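Side-chain contacts in uncharacterized protein (Staphylococcus aureus subsp. aureus Mu50, PDB 4QPV), which is of unknown function but belongs to the DUF1672 family and has a fold built on a kinked-helix-beta-beta-beta repeat: residues Arg54-Phe59 with Leu65-Thr70; Phe82-Asp87 with Val91-Ile96; Ile242-Val247 with Val260-Ser265. All blocks are in the same frame, centred on the assembly; numbering follows the deposited sequence. Where two conformers were deposited one is given.

Interaction 1 of 3, residues Arg54-Phe59 with Leu65-Thr70; sequences RGEQFF and LKVKAT
Glu56 reaches from the helix to the strand edge, where its OE2 accepts a hydrogen bond from the backbone N of Ala69 at 2.8 Å. The bond is almost straight (176° at the hydrogen) and uses the anti lone pair of OE2, on the side away from OE1. On the way, Glu56 CG lies 3.4 Å from Val67 O, and OE2 also rests against the methyl of Ala69. One turn along the helix, Phe59 supplies the apolar half of the contact. Its CB fits against both branches of Val67, 3.6 Å from CG2 and 3.7 Å from CG1, the two side chains crossing at about a right angle, while the ring itself runs on, away from the strand.

Waters complete the first shell. One donates to Glu56 O and Leu65 O and accepts from Val67 N, stitching the two backbones together. Two more donate to the carboxylate, one to each oxygen, and both accept from Lys68 NZ. The ammonium stays 4.6 Å from Glu56 OE2, so this opposite-charge pair is bridged by water; the bend of Lys68 at chi2 (84°) carries its CD past OE2 and NZ to the waters.

Further out, the Phe59 ring holds Gly55 O at its edge and packs on Val83, Ala94, Ile96 and Val125, and Val67 leans on Val83 and Cys85. Leu65 rests on Phe92 and Val125. The chain turns back after helix 48-63, so the helix runs roughly antiparallel to strand 67-75, first of the antiparallel strands 67-75, 78-87 and 90-98, in helix-beta-beta-beta order.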
ATOM      1  N   ARG A  54      12.887  14.352  -8.096  1.00 24.04           N
ATOM      2  CA  ARG A  54      13.210  13.289  -9.074  1.00 24.43           C
ATOM      3  C   ARG A  54      12.257  12.084  -8.918  1.00 26.46           C
ATOM      4  O   ARG A  54      11.844  11.498  -9.923  1.00 26.79           O
ATOM      5  CB  ARG A  54      14.684  12.846  -8.977  1.00 26.01           C
ATOM      6  CG  ARG A  54      15.688  13.957  -9.380  1.00 26.19           C
ATOM      7  CD  ARG A  54      15.699  14.175 -10.889  1.00 30.23           C
ATOM      8  NE  ARG A  54      16.717  13.356 -11.547  1.00 26.87           N
ATOM      9  CZ  ARG A  54      16.738  13.075 -12.848  1.00 35.49           C
ATOM     10  NH1 ARG A  54      15.752  13.481 -13.639  1.00 29.35           N
ATOM     11  NH2 ARG A  54      17.740  12.384 -13.364  1.00 27.55           N
ATOM     12  N   GLY A  55      11.907  11.737  -7.685  1.00 23.44           N
ATOM     13  CA  GLY A  55      10.951  10.656  -7.420  1.00 23.55           C
ATOM     14  C   GLY A  55       9.583  10.964  -7.998  1.00 29.41           C
ATOM     15  O   GLY A  55       8.996  10.140  -8.704  1.00 29.05           O
ATOM     16  N   GLU A  56       9.113  12.201  -7.797  1.00 27.60           N
ATOM     17  CA  GLU A  56       7.832  12.653  -8.364  1.00 27.65           C
ATOM     18  C   GLU A  56       7.903  12.627  -9.897  1.00 29.05           C
ATOM     19  O   GLU A  56       6.985  12.118 -10.556  1.00 27.16           O
ATOM     20  CB  GLU A  56       7.487  14.054  -7.827  1.00 28.07           C
ATOM     21  CG  GLU A  56       7.105  13.999  -6.345  1.00 28.47           C
ATOM     22  CD  GLU A  56       7.205  15.308  -5.578  1.00 37.92           C
ATOM     23  OE1 GLU A  56       7.508  16.357  -6.196  1.00 31.94           O
ATOM     24  OE2 GLU A  56       7.001  15.278  -4.344  1.00 28.64           O
ATOM     25  N   GLN A  57       9.035  13.100 -10.463  1.00 25.33           N
ATOM     26  CA  GLN A  57       9.236  13.089 -11.914  1.00 25.48           C
ATOM     27  C   GLN A  57       9.143  11.660 -12.456  1.00 30.56           C
ATOM     28  O   GLN A  57       8.561  11.463 -13.523  1.00 29.97           O
ATOM     29  CB  GLN A  57      10.602  13.701 -12.285  1.00 25.57           C
ATOM     30  CG  GLN A  57      10.872  13.766 -13.803  1.00 30.77           C
ATOM     31  CD  GLN A  57      12.285  14.196 -14.110  1.00 38.78           C
ATOM     32  OE1 GLN A  57      13.110  14.386 -13.211  1.00 30.63           O
ATOM     33  NE2 GLN A  57      12.592  14.414 -15.387  1.00 39.60           N
ATOM     34  N   PHE A  58       9.772  10.683 -11.757  1.00 27.97           N
ATOM     35  CA  PHE A  58       9.755   9.283 -12.191  1.00 27.52           C
ATOM     36  C   PHE A  58       8.308   8.776 -12.402  1.00 29.26           C
ATOM     37  O   PHE A  58       8.016   8.146 -13.424  1.00 29.17           O
ATOM     38  CB  PHE A  58      10.479   8.380 -11.177  1.00 28.44           C
ATOM     39  CG  PHE A  58      10.561   6.929 -11.604  1.00 29.52           C
ATOM     40  CD1 PHE A  58       9.533   6.038 -11.306  1.00 31.79           C
ATOM     41  CD2 PHE A  58      11.688   6.441 -12.262  1.00 31.51           C
ATOM     42  CE1 PHE A  58       9.605   4.694 -11.711  1.00 32.94           C
ATOM     43  CE2 PHE A  58      11.763   5.104 -12.664  1.00 34.50           C
ATOM     44  CZ  PHE A  58      10.722   4.236 -12.386  1.00 32.60           C
ATOM     45  N   PHE A  59       7.431   9.037 -11.443  1.00 25.88           N
ATOM     46  CA  PHE A  59       6.041   8.570 -11.505  1.00 25.62           C
ATOM     47  C   PHE A  59       5.261   9.287 -12.589  1.00 32.01           C
ATOM     48  O   PHE A  59       4.388   8.666 -13.202  1.00 33.30           O
ATOM     49  CB  PHE A  59       5.354   8.698 -10.142  1.00 25.47           C
ATOM     50  CG  PHE A  59       5.715   7.549  -9.235  1.00 25.43           C
ATOM     51  CD1 PHE A  59       6.890   7.576  -8.488  1.00 27.02           C
ATOM     52  CD2 PHE A  59       4.921   6.402  -9.186  1.00 26.62           C
ATOM     53  CE1 PHE A  59       7.255   6.481  -7.687  1.00 27.33           C
ATOM     54  CE2 PHE A  59       5.302   5.300  -8.414  1.00 27.86           C
ATOM     55  CZ  PHE A  59       6.464   5.347  -7.671  1.00 26.32           C
ATOM     56  N   LEU A  65       1.120   9.881 -13.728  1.00 29.84           N
ATOM     57  CA  LEU A  65       0.434  10.245 -12.493  1.00 28.94           C
ATOM     58  C   LEU A  65       1.198  11.268 -11.670  1.00 32.77           C
ATOM     59  O   LEU A  65       2.433  11.225 -11.592  1.00 31.56           O
ATOM     60  CB  LEU A  65       0.200   8.998 -11.636  1.00 27.91           C
ATOM     61  CG  LEU A  65      -0.823   7.999 -12.210  1.00 32.53           C
ATOM     62  CD1 LEU A  65      -0.663   6.630 -11.557  1.00 32.47           C
ATOM     63  CD2 LEU A  65      -2.263   8.523 -12.058  1.00 33.30           C
ATOM     64  N   LYS A  66       0.447  12.164 -11.027  1.00 29.67           N
ATOM     65  CA  LYS A  66       0.980  13.179 -10.128  1.00 29.30           C
ATOM     66  C   LYS A  66       1.056  12.583  -8.716  1.00 29.33           C
ATOM     67  O   LYS A  66       0.041  12.171  -8.153  1.00 29.05           O
ATOM     68  CB  LYS A  66       0.096  14.447 -10.164  1.00 33.50           C
ATOM     69  CG  LYS A  66       0.745  15.676  -9.519  1.00 53.96           C
ATOM     70  CD  LYS A  66      -0.264  16.785  -9.172  1.00 69.02           C
ATOM     71  CE  LYS A  66      -0.784  17.547 -10.374  1.00 90.66           C
ATOM     72  NZ  LYS A  66      -1.886  18.480 -10.009  1.00104.83           N
ATOM     73  N   VAL A  67       2.272  12.485  -8.165  1.00 24.20           N
ATOM     74  CA  VAL A  67       2.468  11.920  -6.820  1.00 23.48           C
ATOM     75  C   VAL A  67       3.186  12.967  -5.971  1.00 27.03           C
ATOM     76  O   VAL A  67       3.740  13.934  -6.514  1.00 26.33           O
ATOM     77  CB  VAL A  67       3.228  10.538  -6.818  1.00 26.10           C
ATOM     78  CG1 VAL A  67       2.580   9.559  -7.784  1.00 26.35           C
ATOM     79  CG2 VAL A  67       4.724  10.710  -7.163  1.00 26.08           C
ATOM     80  N   LYS A  68       3.191  12.755  -4.662  1.00 25.21           N
ATOM     81  CA  LYS A  68       3.878  13.611  -3.697  1.00 26.01           C
ATOM     82  C   LYS A  68       4.813  12.748  -2.819  1.00 27.46           C
ATOM     83  O   LYS A  68       4.358  11.780  -2.216  1.00 24.18           O
ATOM     84  CB  LYS A  68       2.844  14.367  -2.829  1.00 28.65           C
ATOM     85  CG  LYS A  68       3.449  15.386  -1.866  1.00 45.03           C
ATOM     86  CD  LYS A  68       3.715  16.728  -2.547  1.00 58.01           C
ATOM     87  CE  LYS A  68       4.318  17.748  -1.612  1.00 66.42           C
ATOM     88  NZ  LYS A  68       4.927  18.879  -2.367  1.00 72.85           N
ATOM     89  N   ALA A  69       6.106  13.129  -2.724  1.00 25.55           N
ATOM     90  CA  ALA A  69       7.044  12.407  -1.856  1.00 24.64           C
ATOM     91  C   ALA A  69       6.600  12.508  -0.385  1.00 27.36           C
ATOM     92  O   ALA A  69       6.187  13.576   0.071  1.00 25.24           O
ATOM     93  CB  ALA A  69       8.455  12.978  -2.008  1.00 25.81           C
ATOM     94  N   THR A  70       6.655  11.399   0.334  1.00 23.68           N
ATOM     95  CA  THR A  70       6.308  11.380   1.760  1.00 23.74           C
ATOM     96  C   THR A  70       7.531  11.092   2.617  1.00 26.89           C
ATOM     97  O   THR A  70       7.513  11.361   3.812  1.00 25.01           O
ATOM     98  CB  THR A  70       5.242  10.313   2.044  1.00 25.42           C
ATOM     99  OG1 THR A  70       5.800   9.046   1.707  1.00 24.92           O
ATOM    100  CG2 THR A  70       3.946  10.562   1.293  1.00 23.04           C
TER
HETATM  101  O   HOH W   1       4.369  12.606 -10.348  1.00 26.64           O
HETATM  102  O   HOH W   2       7.473  17.202  -2.628  1.00 36.63           O
HETATM  103  O   HOH W   3       5.449  18.087  -5.384  1.00 59.08           O

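Interaction 2 of 3, residues Phe82-Asp87 with Val91-Ile96; sequences FVHCDD and VFNASI
Cys85 sets its CB over one face of the Phe92 ring, 3.5 Å from the centroid of the ring and displaced toward the rim, a CH-pi contact. Its SG lies oblique to the same ring, 3.6 Å from Phe92 CE2, adding a sulfur-aromatic contact. Phe92 can offer its face because its CG sits between the backbone N and the carbonyl carbon (chi1 63°), which swings the ring back over the partner strand. Beside this pair, Val83 CG2 and Ala94 CB approach to 4.2 Å on the same face of the sheet.

The other face carries different pairings. At one end the Phe82 ring lies flat on Ser95, whose CB stands 3.8 Å from the centroid of the Phe82 ring, only 8° off the normal; Ser95 OG is engaged by Glu80 and Asn167. At the other end Val91 divides its branches between two neighbours. CG1 meets His84 CE1 at 3.7 Å, oblique to the imidazole, and CG2 lies alongside the carboxylate of Asp86, the two side chains pointing the same way. With CG anti to its backbone N (chi1 -180°), the His84 ring runs along its own strand, which brings CE1 diagonally to Val91 CG1.

The backbones fix this register. Val83 with Ala94 and Cys85 with Phe92 are hydrogen-bonded antiparallel pairs, each closed by reciprocal N-H to O bonds, the shortest being Cys85 N to Phe92 O at 2.7 Å.

Together they form the hairpin of strands 78-87 and 90-98, flanked at strand 78-87 by strand 67-75. Helices 48-63 and 116-133 cover the face of Val83, Cys85, Phe92 and Ala94; from the second of them Val125 packs on Phe92, and Leu121 and Thr124 on Ala94.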
ATOM      1  N   PHE A  82       9.595   7.397  -1.017  1.00 21.56           N
ATOM      2  CA  PHE A  82       8.247   6.882  -0.781  1.00 20.32           C
ATOM      3  C   PHE A  82       7.334   7.983  -1.295  1.00 24.44           C
ATOM      4  O   PHE A  82       7.634   9.162  -1.064  1.00 22.66           O
ATOM      5  CB  PHE A  82       8.038   6.604   0.711  1.00 21.31           C
ATOM      6  CG  PHE A  82       8.735   5.353   1.179  1.00 22.08           C
ATOM      7  CD1 PHE A  82      10.126   5.320   1.324  1.00 24.13           C
ATOM      8  CD2 PHE A  82       8.009   4.205   1.477  1.00 23.02           C
ATOM      9  CE1 PHE A  82      10.772   4.151   1.732  1.00 25.43           C
ATOM     10  CE2 PHE A  82       8.659   3.035   1.886  1.00 24.52           C
ATOM     11  CZ  PHE A  82      10.030   3.018   2.016  1.00 24.16           C
ATOM     12  N   VAL A  83       6.278   7.618  -2.025  1.00 22.82           N
ATOM     13  CA  VAL A  83       5.355   8.585  -2.603  1.00 22.17           C
ATOM     14  C   VAL A  83       3.901   8.200  -2.287  1.00 26.61           C
ATOM     15  O   VAL A  83       3.597   7.028  -2.092  1.00 25.67           O
ATOM     16  CB  VAL A  83       5.550   8.768  -4.143  1.00 24.72           C
ATOM     17  CG1 VAL A  83       6.972   9.231  -4.500  1.00 23.88           C
ATOM     18  CG2 VAL A  83       5.167   7.495  -4.926  1.00 24.70           C
ATOM     19  N   HIS A  84       3.021   9.198  -2.260  1.00 24.65           N
ATOM     20  CA  HIS A  84       1.589   9.004  -2.136  1.00 23.72           C
ATOM     21  C   HIS A  84       0.942   9.605  -3.368  1.00 26.51           C
ATOM     22  O   HIS A  84       1.291  10.714  -3.794  1.00 25.27           O
ATOM     23  CB  HIS A  84       0.999   9.607  -0.841  1.00 24.52           C
ATOM     24  CG  HIS A  84      -0.491   9.402  -0.714  1.00 27.17           C
ATOM     25  ND1 HIS A  84      -1.028   8.153  -0.448  1.00 28.90           N
ATOM     26  CD2 HIS A  84      -1.507  10.296  -0.838  1.00 29.07           C
ATOM     27  CE1 HIS A  84      -2.344   8.324  -0.395  1.00 28.29           C
ATOM     28  NE2 HIS A  84      -2.682   9.592  -0.614  1.00 28.87           N
ATOM     29  N   CYS A  85       0.024   8.859  -3.953  1.00 23.59           N
ATOM     30  CA  CYS A  85      -0.734   9.284  -5.112  1.00 23.78           C
ATOM     31  C   CYS A  85      -2.196   9.395  -4.730  1.00 27.18           C
ATOM     32  O   CYS A  85      -2.727   8.508  -4.062  1.00 25.36           O
ATOM     33  CB  CYS A  85      -0.553   8.300  -6.264  1.00 24.61           C
ATOM     34  SG  CYS A  85      -1.415   8.781  -7.790  1.00 29.72           S
ATOM     35  N   ASP A  86      -2.836  10.497  -5.151  1.00 26.91           N
ATOM     36  CA  ASP A  86      -4.281  10.717  -5.026  1.00 27.98           C
ATOM     37  C   ASP A  86      -4.616  11.607  -6.213  1.00 33.10           C
ATOM     38  O   ASP A  86      -4.748  12.822  -6.083  1.00 32.14           O
ATOM     39  CB  ASP A  86      -4.708  11.276  -3.652  1.00 28.61           C
ATOM     40  CG  ASP A  86      -6.227  11.317  -3.443  1.00 34.78           C
ATOM     41  OD1 ASP A  86      -6.972  11.172  -4.439  1.00 30.29           O
ATOM     42  OD2 ASP A  86      -6.666  11.454  -2.276  1.00 40.09           O
ATOM     43  N   ASP A  87      -4.668  10.981  -7.390  1.00 29.34           N
ATOM     44  CA  ASP A  87      -4.804  11.673  -8.669  1.00 29.79           C
ATOM     45  C   ASP A  87      -5.908  11.027  -9.481  1.00 32.65           C
ATOM     46  O   ASP A  87      -5.799   9.845  -9.812  1.00 31.26           O
ATOM     47  CB  ASP A  87      -3.449  11.590  -9.401  1.00 30.15           C
ATOM     48  CG  ASP A  87      -3.351  12.404 -10.680  1.00 38.38           C
ATOM     49  OD1 ASP A  87      -4.279  13.212 -10.951  1.00 40.75           O
ATOM     50  OD2 ASP A  87      -2.338  12.253 -11.404  1.00 34.47           O
ATOM     51  N   VAL A  91      -5.487   6.092  -5.941  1.00 24.59           N
ATOM     52  CA  VAL A  91      -4.839   6.285  -4.644  1.00 23.64           C
ATOM     53  C   VAL A  91      -3.930   5.114  -4.289  1.00 25.14           C
ATOM     54  O   VAL A  91      -4.372   3.967  -4.250  1.00 25.05           O
ATOM     55  CB  VAL A  91      -5.883   6.531  -3.511  1.00 26.41           C
ATOM     56  CG1 VAL A  91      -5.197   6.776  -2.152  1.00 24.41           C
ATOM     57  CG2 VAL A  91      -6.845   7.679  -3.871  1.00 27.66           C
ATOM     58  N   PHE A  92      -2.650   5.414  -4.006  1.00 23.39           N
ATOM     59  CA  PHE A  92      -1.681   4.394  -3.582  1.00 22.53           C
ATOM     60  C   PHE A  92      -0.466   5.052  -2.967  1.00 25.61           C
ATOM     61  O   PHE A  92      -0.261   6.264  -3.106  1.00 25.25           O
ATOM     62  CB  PHE A  92      -1.223   3.487  -4.775  1.00 23.62           C
ATOM     63  CG  PHE A  92      -0.480   4.202  -5.899  1.00 25.09           C
ATOM     64  CD1 PHE A  92       0.885   4.470  -5.798  1.00 27.14           C
ATOM     65  CD2 PHE A  92      -1.163   4.666  -7.020  1.00 26.98           C
ATOM     66  CE1 PHE A  92       1.556   5.176  -6.813  1.00 27.69           C
ATOM     67  CE2 PHE A  92      -0.485   5.320  -8.061  1.00 30.43           C
ATOM     68  CZ  PHE A  92       0.872   5.569  -7.953  1.00 28.37           C
ATOM     69  N   ASN A  93       0.320   4.212  -2.297  1.00 23.00           N
ATOM     70  CA  ASN A  93       1.645   4.545  -1.784  0.50 21.95           C
ATOM     71  C   ASN A  93       2.615   3.594  -2.434  1.00 24.62           C
ATOM     72  O   ASN A  93       2.290   2.418  -2.630  1.00 23.30           O
ATOM     73  CB  ASN A  93       1.727   4.488  -0.273  0.50 24.46           C
ATOM     74  CG  ASN A  93       1.138   5.715   0.359  0.50 34.68           C
ATOM     75  OD1 ASN A  93      -0.066   5.976   0.254  0.50 27.92           O
ATOM     76  ND2 ASN A  93       1.981   6.523   0.978  0.50 25.14           N
ATOM     77  N   ALA A  94       3.778   4.105  -2.823  1.00 21.78           N
ATOM     78  CA  ALA A  94       4.785   3.295  -3.497  1.00 22.53           C
ATOM     79  C   ALA A  94       6.142   3.849  -3.177  1.00 24.93           C
ATOM     80  O   ALA A  94       6.232   4.907  -2.551  1.00 22.41           O
ATOM     81  CB  ALA A  94       4.538   3.347  -5.013  1.00 24.41           C
ATOM     82  N   SER A  95       7.203   3.146  -3.588  1.00 24.09           N
ATOM     83  CA  SER A  95       8.563   3.660  -3.413  1.00 23.81           C
ATOM     84  C   SER A  95       9.415   3.275  -4.591  1.00 28.57           C
ATOM     85  O   SER A  95       9.146   2.275  -5.281  1.00 29.05           O
ATOM     86  CB  SER A  95       9.188   3.197  -2.097  1.00 26.01           C
ATOM     87  OG  SER A  95       9.634   1.853  -2.179  1.00 27.73           O
ATOM     88  N   ILE A  96      10.457   4.078  -4.826  1.00 24.61           N
ATOM     89  CA  ILE A  96      11.383   3.855  -5.922  0.50 24.79           C
ATOM     90  C   ILE A  96      12.817   4.031  -5.415  1.00 28.55           C
ATOM     91  O   ILE A  96      13.091   5.065  -4.794  1.00 27.43           O
ATOM     92  CB  ILE A  96      11.068   4.780  -7.146  0.50 27.89           C
ATOM     93  CG1 ILE A  96      12.001   4.514  -8.346  0.50 29.14           C
ATOM     94  CG2 ILE A  96      11.024   6.277  -6.790  0.50 27.65           C
ATOM     95  CD1 ILE A  96      11.751   3.211  -9.100  0.50 34.29           C
TER

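Interaction 3 of 3, residues Ile242-Val247 with Val260-Ser265; sequences IDFSEV and VSLQIS
Ser245 turns its OG to the backbone O of Gly285, a hydrogen bond that ties the helix to the chain just where strand 282-285 ends. The same residue meets Leu262 through its backbone N and CB, in van der Waals contact: Leu262 CD2 lies 3.8 Å from Ser245 N and 4.3 Å from Ser245 CB. No hydrogen bond joins the helix segment 242-247 to the strand segment 260-265, and their nearest backbones, at Ser245 and Leu262, stay 7.1 Å apart between CA atoms. The gap is bridged mainly by the side chains of Leu262 and Phe244.

Leu262 does most of this work, placing both methyls against Phe244. Leu262 CD2 approaches Phe244 CD2 to 3.7 Å, while Leu262 CD1 touches the same ring carbon at 3.8 Å and also reaches Phe244 CE2. Both methyls lie on the same side of the ring plane, at the rim near Phe244 CD2, oblique to the ring, and the two side chains cross at about a right angle. Phe244 holds its CG anti to the backbone N (chi1 -173°), which lays the ring across the end of Leu262.

Leu262 also touches Met241 and Leu248 of helix 234-249 and Thr223 of the adjoining strand. The Phe244 ring also stacks on Tyr152, whose OH bonds Asp243 OD2. Within the helix, Val247 N bonds Asp243 O at 3.0 Å.

The elements form a beta-alpha-beta crossover: strand 220-227, helix 234-249 and strand 259-265, the two strands parallel neighbours in a mixed sheet and the helix packed on strand 259-265 through a small apolar layer.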
ATOM      1  N   ILE A 242     -13.550 -14.715  14.181  1.00 25.05           N
ATOM      2  CA  ILE A 242     -14.579 -15.489  13.484  1.00 26.50           C
ATOM      3  C   ILE A 242     -15.885 -14.704  13.559  1.00 28.02           C
ATOM      4  O   ILE A 242     -16.574 -14.572  12.557  1.00 28.35           O
ATOM      5  CB  ILE A 242     -14.730 -16.917  14.089  1.00 30.56           C
ATOM      6  CG1 ILE A 242     -13.528 -17.812  13.675  1.00 31.48           C
ATOM      7  CG2 ILE A 242     -16.086 -17.568  13.694  1.00 31.45           C
ATOM      8  CD1 ILE A 242     -13.413 -19.134  14.544  1.00 34.25           C
ATOM      9  N   ASP A 243     -16.189 -14.147  14.736  1.00 25.44           N
ATOM     10  CA  ASP A 243     -17.428 -13.399  14.930  1.00 26.25           C
ATOM     11  C   ASP A 243     -17.431 -12.110  14.110  1.00 29.72           C
ATOM     12  O   ASP A 243     -18.426 -11.822  13.453  1.00 30.62           O
ATOM     13  CB  ASP A 243     -17.677 -13.112  16.414  1.00 27.53           C
ATOM     14  CG  ASP A 243     -19.033 -12.485  16.647  1.00 31.44           C
ATOM     15  OD1 ASP A 243     -20.055 -13.141  16.323  1.00 31.86           O
ATOM     16  OD2 ASP A 243     -19.076 -11.345  17.167  1.00 33.68           O
ATOM     17  N   PHE A 244     -16.314 -11.371  14.091  1.00 27.01           N
ATOM     18  CA  PHE A 244     -16.225 -10.171  13.288  1.00 25.81           C
ATOM     19  C   PHE A 244     -16.380 -10.535  11.789  1.00 28.41           C
ATOM     20  O   PHE A 244     -17.098  -9.828  11.098  1.00 28.15           O
ATOM     21  CB  PHE A 244     -14.907  -9.419  13.576  1.00 26.04           C
ATOM     22  CG  PHE A 244     -14.747  -8.055  12.924  1.00 25.40           C
ATOM     23  CD1 PHE A 244     -15.859  -7.289  12.582  1.00 27.13           C
ATOM     24  CD2 PHE A 244     -13.481  -7.520  12.704  1.00 26.09           C
ATOM     25  CE1 PHE A 244     -15.709  -6.021  12.014  1.00 27.31           C
ATOM     26  CE2 PHE A 244     -13.328  -6.253  12.131  1.00 28.80           C
ATOM     27  CZ  PHE A 244     -14.443  -5.511  11.792  1.00 27.52           C
ATOM     28  N   SER A 245     -15.780 -11.657  11.304  1.00 27.52           N
ATOM     29  CA  SER A 245     -15.962 -12.079   9.898  1.00 28.35           C
ATOM     30  C   SER A 245     -17.453 -12.298   9.598  1.00 31.30           C
ATOM     31  O   SER A 245     -17.951 -11.848   8.559  1.00 31.67           O
ATOM     32  CB  SER A 245     -15.192 -13.361   9.600  1.00 32.06           C
ATOM     33  OG  SER A 245     -15.489 -13.803   8.286  1.00 39.01           O
ATOM     34  N   GLU A 246     -18.171 -12.953  10.522  1.00 26.66           N
ATOM     35  CA  GLU A 246     -19.608 -13.187  10.352  1.00 26.74           C
ATOM     36  C   GLU A 246     -20.378 -11.863  10.263  1.00 32.62           C
ATOM     37  O   GLU A 246     -21.246 -11.731   9.405  1.00 34.63           O
ATOM     38  CB  GLU A 246     -20.171 -14.083  11.473  1.00 27.97           C
ATOM     39  CG  GLU A 246     -19.625 -15.507  11.380  1.00 34.56           C
ATOM     40  CD  GLU A 246     -19.796 -16.199  10.036  1.00 41.44           C
ATOM     41  OE1 GLU A 246     -20.936 -16.240   9.524  1.00 35.10           O
ATOM     42  OE2 GLU A 246     -18.782 -16.673   9.479  1.00 42.18           O
ATOM     43  N   VAL A 247     -20.019 -10.875  11.095  1.00 29.57           N
ATOM     44  CA  VAL A 247     -20.621  -9.536  11.067  1.00 29.12           C
ATOM     45  C   VAL A 247     -20.373  -8.885   9.667  1.00 31.85           C
ATOM     46  O   VAL A 247     -21.322  -8.429   9.020  1.00 31.23           O
ATOM     47  CB  VAL A 247     -20.086  -8.663  12.236  1.00 31.32           C
ATOM     48  CG1 VAL A 247     -20.438  -7.174  12.057  1.00 30.57           C
ATOM     49  CG2 VAL A 247     -20.593  -9.187  13.573  1.00 31.52           C
ATOM     50  N   VAL A 260     -11.512 -10.771   0.423  1.00 31.25           N
ATOM     51  CA  VAL A 260     -11.338  -9.990   1.651  1.00 28.65           C
ATOM     52  C   VAL A 260     -10.953 -10.948   2.777  1.00 31.54           C
ATOM     53  O   VAL A 260     -11.634 -11.940   3.009  1.00 30.90           O
ATOM     54  CB  VAL A 260     -12.579  -9.114   2.000  1.00 32.23           C
ATOM     55  CG1 VAL A 260     -12.366  -8.330   3.307  1.00 30.87           C
ATOM     56  CG2 VAL A 260     -12.915  -8.148   0.851  1.00 31.76           C
ATOM     57  N   SER A 261      -9.873 -10.612   3.487  1.00 29.64           N
ATOM     58  CA  SER A 261      -9.312 -11.432   4.561  1.00 30.09           C
ATOM     59  C   SER A 261      -9.040 -10.582   5.804  1.00 30.94           C
ATOM     60  O   SER A 261      -8.453  -9.496   5.725  1.00 30.17           O
ATOM     61  CB  SER A 261      -8.022 -12.093   4.059  1.00 36.98           C
ATOM     62  OG  SER A 261      -7.315 -12.805   5.059  1.00 52.18           O
ATOM     63  N   LEU A 262      -9.428 -11.111   6.956  1.00 27.56           N
ATOM     64  CA  LEU A 262      -9.232 -10.452   8.228  1.00 27.10           C
ATOM     65  C   LEU A 262      -7.955 -10.979   8.883  1.00 29.91           C
ATOM     66  O   LEU A 262      -7.808 -12.190   9.062  1.00 30.46           O
ATOM     67  CB  LEU A 262     -10.484 -10.797   9.068  1.00 28.47           C
ATOM     68  CG  LEU A 262     -10.935  -9.932  10.223  1.00 34.05           C
ATOM     69  CD1 LEU A 262     -11.135  -8.448   9.814  1.00 33.48           C
ATOM     70  CD2 LEU A 262     -12.225 -10.495  10.809  1.00 32.73           C
ATOM     71  N   GLN A 263      -7.013 -10.075   9.205  1.00 26.02           N
ATOM     72  CA  GLN A 263      -5.797 -10.397   9.944  1.00 25.36           C
ATOM     73  C   GLN A 263      -5.696  -9.495  11.153  1.00 27.55           C
ATOM     74  O   GLN A 263      -5.986  -8.298  11.063  1.00 25.08           O
ATOM     75  CB  GLN A 263      -4.506 -10.293   9.116  1.00 26.48           C
ATOM     76  CG  GLN A 263      -4.347 -11.383   8.049  1.00 33.60           C
ATOM     77  CD  GLN A 263      -2.960 -11.373   7.425  1.00 46.94           C
ATOM     78  OE1 GLN A 263      -2.152 -10.479   7.638  1.00 48.11           O
ATOM     79  NE2 GLN A 263      -2.660 -12.356   6.609  1.00 40.52           N
ATOM     80  N   ILE A 264      -5.266 -10.079  12.280  1.00 25.37           N
ATOM     81  CA  ILE A 264      -5.029  -9.382  13.541  1.00 24.23           C
ATOM     82  C   ILE A 264      -3.760  -9.958  14.176  1.00 27.23           C
ATOM     83  O   ILE A 264      -3.491 -11.154  14.064  1.00 25.76           O
ATOM     84  CB  ILE A 264      -6.246  -9.398  14.525  1.00 26.81           C
ATOM     85  CG1 ILE A 264      -6.064  -8.306  15.640  1.00 25.89           C
ATOM     86  CG2 ILE A 264      -6.484 -10.820  15.107  1.00 27.91           C
ATOM     87  CD1 ILE A 264      -7.299  -7.938  16.508  1.00 25.63           C
ATOM     88  N   SER A 265      -2.995  -9.096  14.835  1.00 25.99           N
ATOM     89  CA  SER A 265      -1.768  -9.480  15.536  1.00 26.18           C
ATOM     90  C   SER A 265      -1.713  -8.808  16.920  1.00 30.02           C
ATOM     91  O   SER A 265      -2.662  -8.122  17.311  1.00 29.23           O
ATOM     92  CB  SER A 265      -0.552  -9.095  14.700  1.00 27.50           C
ATOM     93  OG  SER A 265      -0.499  -7.681  14.525  1.00 32.99           O
TER

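In the fold
Interactions 1 and 2 belong to one antiparallel sheet and touch directly, their centres about 8 Å apart: Lys66 N bonds Asp87 OD2, Thr70 N bonds Phe82 O, and Phe58 packs on Ile96. Interaction 2 is the buried strand pairing at the heart of this unit, whereas interaction 1 is partly buried, apolar beneath the helix but charged and watered along its outer edge. Interaction 3 stands alone, its centre about 35 Å from that of interaction 1 and on the opposite side of the chain's centre. It too sets a helix on a strand, but in a mixed sheet with parallel strands, and by buried, mainly apolar contact without a hydrogen bond.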